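Local coordinates for Dot/Icm T4SS effector (Legionella pneumophila subsp. pneumophila, PDB 4HFV), which is a putative Dot/Icm type IV secretion effector of unknown biochemical function, possibly connected with the regulation of other effectors, at residues A[56-59]-A[60-64]; A[70-73]-A[74-78]; A[100-103]-A[104-108]. All coordinates share one frame; numbering follows the deposited sequence. Where two conformers were deposited one is given.

Interaction 1 of 3, residues A[56-59]-A[60-64]; sequences LLKT and IELLD
Lys58 folds its aliphatic chain over Leu62, one helical turn ahead, and carries its amine across to Glu61. The contact lies on the last turns of helix 49-64 in an all-alpha protein, and it illustrates how an amphipathic helix keeps a charged pair on its outer side and apolar groups against neighbouring helices. The Lys58 chain leaves the backbone with CG opposite its own N (chi1 -178°), then bends at chi2 and again at chi3. These two bends double the chain back far enough for an i to i+3 salt bridge, in which NZ lies 2.9 Å from Glu61 OE1. Glu61 answers with an extended chain that runs beside the lysine in the same direction. The amine meets OE1 on its syn side, 28° out of the carboxylate plane; Glu61 OE2 stays 3.9 Å from Lys58 NZ, and a single oxygen takes the bond. Nearer the backbone, Lys58 CG packs against Leu62 CD1 at 3.9 Å, and the two chains slant across one another.

On the inward flank Thr59 and Leu63 run side by side. Thr59 turns its hydroxyl back to the carbonyl of Val55 and offers the methyl CG2 to Leu63 CD1, 3.7 Å away. Phe133 of helix 120-136 packs on both residues. The i to i+4 backbone bonds run unbroken beneath these side chains, from Ile60 N onward. Of these, Leu63 N meets Thr59 O at 2.9 Å, with an N-H...O angle of 173°.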
ATOM      1  N   LEU A  56      22.352  -0.585  -8.853  1.00 12.64           N
ATOM      2  CA  LEU A  56      22.153  -1.717  -9.749  1.00  7.33           C
ATOM      3  C   LEU A  56      23.084  -2.873  -9.411  1.00 12.33           C
ATOM      4  O   LEU A  56      22.639  -4.008  -9.322  1.00 11.01           O
ATOM      5  CB  LEU A  56      22.383  -1.313 -11.217  1.00  9.54           C
ATOM      6  CG  LEU A  56      21.222  -0.570 -11.865  1.00 11.25           C
ATOM      7  CD1 LEU A  56      21.667   0.193 -13.174  1.00 16.00           C
ATOM      8  CD2 LEU A  56      20.205  -1.635 -12.164  1.00 11.34           C
ATOM      9  N   LEU A  57      24.369  -2.587  -9.231  1.00 13.66           N
ATOM     10  CA  LEU A  57      25.330  -3.613  -8.882  1.00 17.03           C
ATOM     11  C   LEU A  57      25.094  -4.201  -7.487  1.00 10.49           C
ATOM     12  O   LEU A  57      25.324  -5.410  -7.273  1.00 14.06           O
ATOM     13  CB  LEU A  57      26.776  -3.086  -9.026  1.00 16.55           C
ATOM     14  CG  LEU A  57      27.270  -2.721 -10.449  1.00 13.57           C
ATOM     15  CD1 LEU A  57      28.671  -2.045 -10.436  1.00 13.34           C
ATOM     16  CD2 LEU A  57      27.290  -3.920 -11.292  1.00 17.78           C
ATOM     17  N   LYS A  58      24.725  -3.396  -6.501  1.00 15.70           N
ATOM     18  CA  LYS A  58      24.434  -3.966  -5.181  1.00 15.70           C
ATOM     19  C   LYS A  58      23.186  -4.857  -5.253  1.00 10.71           C
ATOM     20  O   LYS A  58      23.134  -5.936  -4.651  1.00 12.70           O
ATOM     21  CB  LYS A  58      24.220  -2.898  -4.114  1.00 13.10           C
ATOM     22  CG  LYS A  58      23.962  -3.436  -2.755  1.00 11.65           C
ATOM     23  CD  LYS A  58      25.109  -4.260  -2.168  1.00 15.43           C
ATOM     24  CE  LYS A  58      26.394  -3.462  -2.115  1.00 24.44           C
ATOM     25  NZ  LYS A  58      27.477  -4.264  -1.442  1.00 27.84           N
ATOM     26  N   THR A  59      22.208  -4.406  -6.006  1.00  9.56           N
ATOM     27  CA  THR A  59      20.975  -5.180  -6.202  1.00 12.63           C
ATOM     28  C   THR A  59      21.329  -6.527  -6.800  1.00 12.92           C
ATOM     29  O   THR A  59      20.895  -7.558  -6.298  1.00 15.74           O
ATOM     30  CB  THR A  59      19.931  -4.366  -7.010  1.00 14.19           C
ATOM     31  OG1 THR A  59      19.447  -3.316  -6.179  1.00 13.12           O
ATOM     32  CG2 THR A  59      18.756  -5.191  -7.494  1.00 10.56           C
ATOM     33  N   ILE A  60      22.147  -6.536  -7.852  1.00 13.63           N
ATOM     34  CA  ILE A  60      22.552  -7.783  -8.464  1.00 12.44           C
ATOM     35  C   ILE A  60      23.307  -8.723  -7.517  1.00 14.15           C
ATOM     36  O   ILE A  60      23.028  -9.919  -7.467  1.00 15.50           O
ATOM     37  CB  ILE A  60      23.418  -7.496  -9.702  1.00 12.33           C
ATOM     38  CG1 ILE A  60      22.537  -7.033 -10.875  1.00 11.96           C
ATOM     39  CG2 ILE A  60      24.179  -8.704 -10.061  1.00 14.06           C
ATOM     40  CD1 ILE A  60      23.341  -6.269 -11.992  1.00 15.58           C
ATOM     41  N   GLU A  61      24.268  -8.187  -6.762  1.00 14.33           N
ATOM     42  CA  GLU A  61      25.002  -8.976  -5.747  1.00 16.20           C
ATOM     43  C   GLU A  61      24.029  -9.609  -4.714  1.00 16.74           C
ATOM     44  O   GLU A  61      24.178 -10.769  -4.282  1.00 18.60           O
ATOM     45  CB  GLU A  61      25.993  -8.038  -5.030  1.00 20.92           C
ATOM     46  CG  GLU A  61      26.913  -8.691  -3.970  1.00 31.23           C
ATOM     47  CD  GLU A  61      27.603  -7.655  -3.051  1.00 39.74           C
ATOM     48  OE1 GLU A  61      27.616  -6.453  -3.382  1.00 32.09           O
ATOM     49  OE2 GLU A  61      28.130  -8.031  -1.982  1.00 42.82           O
ATOM     50  N   LEU A  62      23.037  -8.849  -4.291  1.00 15.43           N
ATOM     51  CA  LEU A  62      22.152  -9.330  -3.223  1.00 18.16           C
ATOM     52  C   LEU A  62      21.216 -10.414  -3.775  1.00 16.41           C
ATOM     53  O   LEU A  62      21.001 -11.460  -3.152  1.00 17.98           O
ATOM     54  CB  LEU A  62      21.366  -8.171  -2.583  1.00 14.28           C
ATOM     55  CG  LEU A  62      22.184  -7.168  -1.727  1.00 14.12           C
ATOM     56  CD1 LEU A  62      21.360  -5.916  -1.375  1.00 12.49           C
ATOM     57  CD2 LEU A  62      22.736  -7.819  -0.482  1.00 27.66           C
ATOM     58  N   LEU A  63      20.668 -10.173  -4.955  1.00 19.34           N
ATOM     59  CA  LEU A  63      19.839 -11.196  -5.590  1.00 16.08           C
ATOM     60  C   LEU A  63      20.632 -12.476  -5.847  1.00 25.60           C
ATOM     61  O   LEU A  63      20.130 -13.574  -5.606  1.00 19.61           O
ATOM     62  CB  LEU A  63      19.205 -10.644  -6.871  1.00 14.73           C
ATOM     63  CG  LEU A  63      18.201  -9.518  -6.626  1.00 13.04           C
ATOM     64  CD1 LEU A  63      17.825  -8.798  -7.859  1.00 13.75           C
ATOM     65  CD2 LEU A  63      16.899 -10.049  -5.912  1.00 14.94           C
ATOM     66  N   ASP A  64      21.875 -12.327  -6.317  1.00 28.88           N
ATOM     67  CA  ASP A  64      22.748 -13.467  -6.559  1.00 21.37           C
ATOM     68  C   ASP A  64      22.919 -14.292  -5.280  1.00 27.46           C
ATOM     69  O   ASP A  64      22.930 -15.500  -5.334  1.00 27.59           O
ATOM     70  CB  ASP A  64      24.129 -13.018  -7.017  1.00 20.71           C
ATOM     71  CG  ASP A  64      24.166 -12.579  -8.485  1.00 24.66           C
ATOM     72  OD1 ASP A  64      23.126 -12.634  -9.168  1.00 23.80           O
ATOM     73  OD2 ASP A  64      25.266 -12.175  -8.959  1.00 22.21           O
TER

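Interaction 2 of 3, residues A[70-73]-A[74-78]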
ATOM      1  N   PRO A  70      13.791 -17.792  -9.708  1.00 22.96           N
ATOM      2  CA  PRO A  70      14.233 -16.945 -10.826  1.00 25.89           C
ATOM      3  C   PRO A  70      13.279 -15.815 -11.202  1.00 23.66           C
ATOM      4  O   PRO A  70      13.718 -14.725 -11.610  1.00 18.90           O
ATOM      5  CB  PRO A  70      14.337 -17.940 -11.990  1.00 22.51           C
ATOM      6  CG  PRO A  70      14.569 -19.307 -11.317  1.00 24.31           C
ATOM      7  CD  PRO A  70      13.741 -19.221 -10.060  1.00 24.84           C
ATOM      8  N   GLU A  71      11.981 -16.079 -11.142  1.00 21.43           N
ATOM      9  CA  GLU A  71      11.027 -15.063 -11.573  1.00 27.00           C
ATOM     10  C   GLU A  71      10.979 -13.875 -10.593  1.00 23.73           C
ATOM     11  O   GLU A  71      10.802 -12.735 -11.008  1.00 18.14           O
ATOM     12  CB  GLU A  71       9.628 -15.666 -11.750  1.00 23.29           C
ATOM     13  CG  GLU A  71       8.579 -14.614 -12.149  1.00 32.58           C
ATOM     14  CD  GLU A  71       7.193 -15.211 -12.401  1.00 47.88           C
ATOM     15  OE1 GLU A  71       7.114 -16.251 -13.085  1.00 49.07           O
ATOM     16  OE2 GLU A  71       6.185 -14.650 -11.899  1.00 49.06           O
ATOM     17  N   ASP A  72      11.130 -14.148  -9.299  0.53 22.43           N
ATOM     18  CA  ASP A  72      11.145 -13.079  -8.298  0.53 21.99           C
ATOM     19  C   ASP A  72      12.435 -12.257  -8.420  0.53 17.35           C
ATOM     20  O   ASP A  72      12.399 -11.029  -8.363  0.53 18.92           O
ATOM     21  CB  ASP A  72      10.967 -13.679  -6.895  0.53 24.47           C
ATOM     22  CG  ASP A  72      11.109 -12.651  -5.773  0.53 25.86           C
ATOM     23  OD1 ASP A  72      10.862 -11.431  -5.980  0.53 22.24           O
ATOM     24  OD2 ASP A  72      11.458 -13.096  -4.658  0.53 33.90           O
ATOM     25  N   LYS A  73      13.564 -12.930  -8.640  1.00 21.16           N
ATOM     26  CA  LYS A  73      14.815 -12.241  -8.963  1.00 25.21           C
ATOM     27  C   LYS A  73      14.636 -11.360 -10.203  1.00 18.23           C
ATOM     28  O   LYS A  73      15.013 -10.182 -10.224  1.00 13.95           O
ATOM     29  CB  LYS A  73      15.947 -13.243  -9.207  1.00 20.65           C
ATOM     30  CG  LYS A  73      16.443 -13.970  -7.979  1.00 26.16           C
ATOM     31  CD  LYS A  73      17.395 -15.083  -8.358  1.00 32.17           C
ATOM     32  CE  LYS A  73      18.763 -14.566  -8.698  1.00 31.18           C
ATOM     33  NZ  LYS A  73      19.619 -15.697  -9.216  1.00 31.74           N
ATOM     34  N   ALA A  74      14.017 -11.905 -11.236  1.00 16.14           N
ATOM     35  CA  ALA A  74      13.821 -11.105 -12.451  1.00 14.98           C
ATOM     36  C   ALA A  74      12.935  -9.893 -12.189  1.00 14.22           C
ATOM     37  O   ALA A  74      13.194  -8.744 -12.662  1.00 13.09           O
ATOM     38  CB  ALA A  74      13.258 -11.988 -13.587  1.00 16.03           C
ATOM     39  N   ARG A  75      11.852 -10.112 -11.442  1.00 16.82           N
ATOM     40  CA  ARG A  75      10.926  -9.010 -11.169  1.00 19.76           C
ATOM     41  C   ARG A  75      11.627  -7.849 -10.472  1.00 16.05           C
ATOM     42  O   ARG A  75      11.459  -6.686 -10.860  1.00 12.23           O
ATOM     43  CB  ARG A  75       9.714  -9.471 -10.354  1.00 15.46           C
ATOM     44  CG  ARG A  75       8.659  -8.344 -10.245  1.00 14.97           C
ATOM     45  CD  ARG A  75       7.282  -8.830  -9.746  1.00 21.48           C
ATOM     46  NE  ARG A  75       6.695  -9.851 -10.615  1.00 20.57           N
ATOM     47  CZ  ARG A  75       6.705 -11.163 -10.367  1.00 20.50           C
ATOM     48  NH1 ARG A  75       6.142 -11.988 -11.252  1.00 32.54           N
ATOM     49  NH2 ARG A  75       7.271 -11.659  -9.258  1.00 24.23           N
ATOM     50  N   VAL A  76      12.447  -8.158  -9.467  1.00 13.25           N
ATOM     51  CA  VAL A  76      13.223  -7.111  -8.826  1.00 12.25           C
ATOM     52  C   VAL A  76      14.172  -6.377  -9.762  1.00 13.81           C
ATOM     53  O   VAL A  76      14.188  -5.119  -9.792  1.00 13.61           O
ATOM     54  CB  VAL A  76      13.973  -7.610  -7.589  1.00 18.35           C
ATOM     55  CG1 VAL A  76      14.839  -6.483  -6.988  1.00 18.07           C
ATOM     56  CG2 VAL A  76      12.948  -8.133  -6.522  1.00 17.87           C
ATOM     57  N   LEU A  77      14.989  -7.111 -10.516  1.00 15.68           N
ATOM     58  CA  LEU A  77      15.974  -6.443 -11.374  1.00 11.18           C
ATOM     59  C   LEU A  77      15.283  -5.662 -12.505  1.00 12.32           C
ATOM     60  O   LEU A  77      15.661  -4.537 -12.776  1.00 10.53           O
ATOM     61  CB  LEU A  77      17.048  -7.415 -11.883  1.00 11.03           C
ATOM     62  CG  LEU A  77      18.262  -6.792 -12.587  1.00 10.36           C
ATOM     63  CD1 LEU A  77      19.036  -5.747 -11.724  1.00 12.48           C
ATOM     64  CD2 LEU A  77      19.218  -7.873 -13.064  1.00 16.24           C
ATOM     65  N   ASN A  78      14.261  -6.242 -13.146  1.00 10.84           N
ATOM     66  CA  ASN A  78      13.519  -5.500 -14.162  1.00 10.89           C
ATOM     67  C   ASN A  78      12.952  -4.214 -13.585  1.00 10.87           C
ATOM     68  O   ASN A  78      13.062  -3.155 -14.191  1.00  9.31           O
ATOM     69  CB  ASN A  78      12.364  -6.332 -14.730  1.00 11.93           C
ATOM     70  CG  ASN A  78      12.808  -7.328 -15.797  1.00 12.21           C
ATOM     71  OD1 ASN A  78      12.591  -7.107 -16.981  1.00 14.97           O
ATOM     72  ND2 ASN A  78      13.365  -8.443 -15.382  1.00 12.85           N
TER
HETATM   73  O   HOH W   1       8.698 -10.923  -7.247  0.50  9.04           O
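Arg75 reaches back along its helix to Glu71, one turn earlier, meeting its carbonyl near the root and its carboxylate at the tip. CB rests 3.5 Å from Glu71 O, the carbonyl that also accepts the bond from Arg75 N. The chain then runs out nearly extended until chi3 (-59°), where it bends, placing Glu71 O over one face of the guanidinium. At the tip NH1 bonds to Glu71 OE2 at 2.7 Å, an i to i+4 salt bridge in the first turns of helix 70-90, within an all-alpha fold. The Arg75 side chain lies about 10 Å from that of Arg176, a residue seen to bind succinate in this protein. The carboxylate oxygen lies at the guanidinium edge, in its plane, but is approached on its anti side; the two flat groups stand 74° apart, and a single nitrogen makes the bond. NH2 donates to a water at 2.6 Å, also at the edge and in plane. Asp72 is modelled in two conformers, and in one of them that water donates to its OD1, again over 2.6 Å, linking the arginine to a second acid. Ala129 of helix 120-136 packs against the arginine chain. One turn after Ala74, Asn78 donates from ND2 to Ala74 O at 2.7 Å from above the carbonyl plane, while its OD1 accepts from Val7 N. Asn78 N bonds to Ala74 O as well.

Interaction 3 of 3, residues A[100-103]-A[104-108]; sequences SDFY and KSLTI
This is a local contact across the first turns of the short helix 101-109, where a serine N-cap starts the helix and aromatic side chains dock it on its neighbours in an all-alpha fold. The i to i+4 pattern opens with Lys104 N bonding to Ser100 O. Ser100 stands at the N-cap, and its OG accepts from Tyr103 N at 2.9 Å, occupying an amide that has no preceding helical carbonyl to bond. The same hydroxyl and Phe102 N also bond to a citrate, probably acquired from the crystallisation liquor; the cluster of donors at a helix start would suit such an anion.

Phe102 and Tyr103 both swing CG opposite their backbone N, yet they leave the helix in different directions. The Phe102 ring packs on Ile20 of helix 9-27 and Ile88 of helix 70-90. Leu106 crosses it on a slant, with CG over one ring face and CD1 4.0 Å from Phe102 CE2. Tyr103 instead leans on Arg85 and Ala89 of helix 70-90. Its CE2 lies 3.7 Å from Thr107 OG1, a hydroxyl whose main partner is Arg85 NE and whose bond to Tyr103 O is weak.

On the solvent-facing side Asp101 and Lys104 run side by side. With NZ 4.1 Å from Asp101 OD1, the attraction falls short of a salt bridge, although CE approaches that oxygen more closely.

Phe102 O accepts two bonds. Leu106 N supplies the usual helical one, and the Ser105 hydroxyl the other: chi1 of 88° sets OG between the serine's own N and carbonyl carbon, turned back to donate to Phe102 O at 2.8 Å.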
ATOM      1  N   SER A 100      20.939  10.026 -23.842  1.00 13.27           N
ATOM      2  CA  SER A 100      21.755   9.275 -22.874  1.00 13.31           C
ATOM      3  C   SER A 100      21.943   7.850 -23.400  1.00 15.89           C
ATOM      4  O   SER A 100      20.966   7.105 -23.582  1.00 15.46           O
ATOM      5  CB  SER A 100      21.051   9.259 -21.493  1.00 15.43           C
ATOM      6  OG  SER A 100      21.459   8.147 -20.702  1.00 15.53           O
ATOM      7  N   ASP A 101      23.183   7.484 -23.697  1.00 17.17           N
ATOM      8  CA  ASP A 101      23.498   6.111 -24.109  1.00 13.04           C
ATOM      9  C   ASP A 101      23.084   5.103 -23.010  1.00 10.04           C
ATOM     10  O   ASP A 101      22.682   3.969 -23.315  1.00 11.65           O
ATOM     11  CB  ASP A 101      25.002   5.946 -24.433  1.00 16.69           C
ATOM     12  CG  ASP A 101      25.378   6.374 -25.858  1.00 25.42           C
ATOM     13  OD1 ASP A 101      24.542   6.926 -26.590  1.00 28.98           O
ATOM     14  OD2 ASP A 101      26.557   6.135 -26.244  1.00 24.17           O
ATOM     15  N   PHE A 102      23.212   5.465 -21.734  1.00 13.30           N
ATOM     16  CA  PHE A 102      22.839   4.524 -20.660  1.00 14.08           C
ATOM     17  C   PHE A 102      21.337   4.313 -20.641  1.00 14.38           C
ATOM     18  O   PHE A 102      20.842   3.170 -20.476  1.00 12.39           O
ATOM     19  CB  PHE A 102      23.359   4.990 -19.291  1.00 18.86           C
ATOM     20  CG  PHE A 102      23.316   3.928 -18.226  1.00 18.88           C
ATOM     21  CD1 PHE A 102      24.071   2.755 -18.354  1.00 16.84           C
ATOM     22  CD2 PHE A 102      22.570   4.125 -17.067  1.00 12.74           C
ATOM     23  CE1 PHE A 102      24.050   1.769 -17.339  1.00  9.98           C
ATOM     24  CE2 PHE A 102      22.537   3.161 -16.045  1.00 20.32           C
ATOM     25  CZ  PHE A 102      23.276   1.976 -16.174  1.00 10.87           C
ATOM     26  N   TYR A 103      20.600   5.395 -20.864  1.00 13.52           N
ATOM     27  CA  TYR A 103      19.158   5.303 -20.996  1.00 15.81           C
ATOM     28  C   TYR A 103      18.791   4.362 -22.127  1.00 12.22           C
ATOM     29  O   TYR A 103      17.981   3.445 -21.976  1.00 10.83           O
ATOM     30  CB  TYR A 103      18.554   6.684 -21.272  1.00 10.27           C
ATOM     31  CG  TYR A 103      17.032   6.643 -21.443  1.00 16.26           C
ATOM     32  CD1 TYR A 103      16.184   6.783 -20.338  1.00  8.01           C
ATOM     33  CD2 TYR A 103      16.457   6.459 -22.707  1.00 19.10           C
ATOM     34  CE1 TYR A 103      14.783   6.761 -20.482  1.00 12.31           C
ATOM     35  CE2 TYR A 103      15.063   6.431 -22.869  1.00 12.49           C
ATOM     36  CZ  TYR A 103      14.236   6.594 -21.776  1.00 10.83           C
ATOM     37  OH  TYR A 103      12.882   6.554 -21.930  1.00 17.79           O
ATOM     38  N   LYS A 104      19.401   4.581 -23.287  1.00 10.61           N
ATOM     39  CA  LYS A 104      19.161   3.713 -24.418  1.00 16.11           C
ATOM     40  C   LYS A 104      19.427   2.249 -24.106  1.00 16.61           C
ATOM     41  O   LYS A 104      18.686   1.372 -24.572  1.00 13.47           O
ATOM     42  CB  LYS A 104      20.021   4.115 -25.596  1.00 12.22           C
ATOM     43  CG  LYS A 104      19.472   5.260 -26.357  1.00 18.59           C
ATOM     44  CD  LYS A 104      19.974   5.251 -27.831  1.00 29.13           C
ATOM     45  CE  LYS A 104      21.403   5.711 -27.971  1.00 30.14           C
ATOM     46  NZ  LYS A 104      21.818   5.821 -29.449  1.00 26.35           N
ATOM     47  N   SER A 105      20.508   1.998 -23.372  1.00 10.17           N
ATOM     48  CA  SER A 105      20.902   0.649 -22.997  1.00 13.40           C
ATOM     49  C   SER A 105      19.879  -0.007 -22.062  1.00 10.99           C
ATOM     50  O   SER A 105      19.609  -1.228 -22.160  1.00  9.71           O
ATOM     51  CB  SER A 105      22.317   0.657 -22.380  1.00 13.94           C
ATOM     52  OG  SER A 105      22.293   0.885 -20.962  1.00 16.01           O
ATOM     53  N   LEU A 106      19.245   0.809 -21.203  1.00  9.09           N
ATOM     54  CA  LEU A 106      18.205   0.285 -20.348  1.00 11.92           C
ATOM     55  C   LEU A 106      16.963  -0.083 -21.172  1.00 12.97           C
ATOM     56  O   LEU A 106      16.380  -1.135 -20.953  1.00 12.45           O
ATOM     57  CB  LEU A 106      17.865   1.284 -19.224  1.00 14.49           C
ATOM     58  CG  LEU A 106      19.034   1.455 -18.276  1.00 18.07           C
ATOM     59  CD1 LEU A 106      18.791   2.615 -17.324  1.00 12.85           C
ATOM     60  CD2 LEU A 106      19.274   0.190 -17.489  1.00 18.97           C
ATOM     61  N   THR A 107      16.594   0.736 -22.160  1.00 12.92           N
ATOM     62  CA  THR A 107      15.462   0.417 -23.008  1.00  9.83           C
ATOM     63  C   THR A 107      15.700  -0.924 -23.709  1.00 14.85           C
ATOM     64  O   THR A 107      14.812  -1.793 -23.772  1.00 16.17           O
ATOM     65  CB  THR A 107      15.300   1.469 -24.091  1.00 12.80           C
ATOM     66  OG1 THR A 107      15.118   2.750 -23.472  1.00 11.87           O
ATOM     67  CG2 THR A 107      14.158   1.092 -25.065  1.00 16.86           C
ATOM     68  N   ILE A 108      16.906  -1.060 -24.267  1.00 13.63           N
ATOM     69  CA  ILE A 108      17.334  -2.284 -24.947  1.00 11.53           C
ATOM     70  C   ILE A 108      17.385  -3.496 -24.007  1.00 14.90           C
ATOM     71  O   ILE A 108      16.890  -4.545 -24.354  1.00 15.65           O
ATOM     72  CB  ILE A 108      18.744  -2.143 -25.615  1.00 11.80           C
ATOM     73  CG1 ILE A 108      18.789  -1.011 -26.668  1.00 20.00           C
ATOM     74  CG2 ILE A 108      19.155  -3.446 -26.249  1.00 12.64           C
ATOM     75  CD1 ILE A 108      17.830  -1.185 -27.759  1.00 31.56           C
TER

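How the interactions relate
All three contacts run along single helices, and they differ in what each helix faces. Interaction 1 is the most buried, and it touches both others. Its Ile60 CG1 packs on Leu77 CD1 of interaction 2 at 3.8 Å, joining helices 49-64 and 70-90, while Leu56 CD1 meets Phe102 CZ of interaction 3, also at 3.8 Å. Interactions 2 and 3 are partly buried and do not meet, their nearest atoms being about 8 Å apart. Charge pairing changes with place: a direct i to i+3 bridge in 56-64, an i to i+4 bridge in 70-78, with a second acid reached through water in one conformer, and looser attraction in 100-108, where capping and aromatic packing dominate.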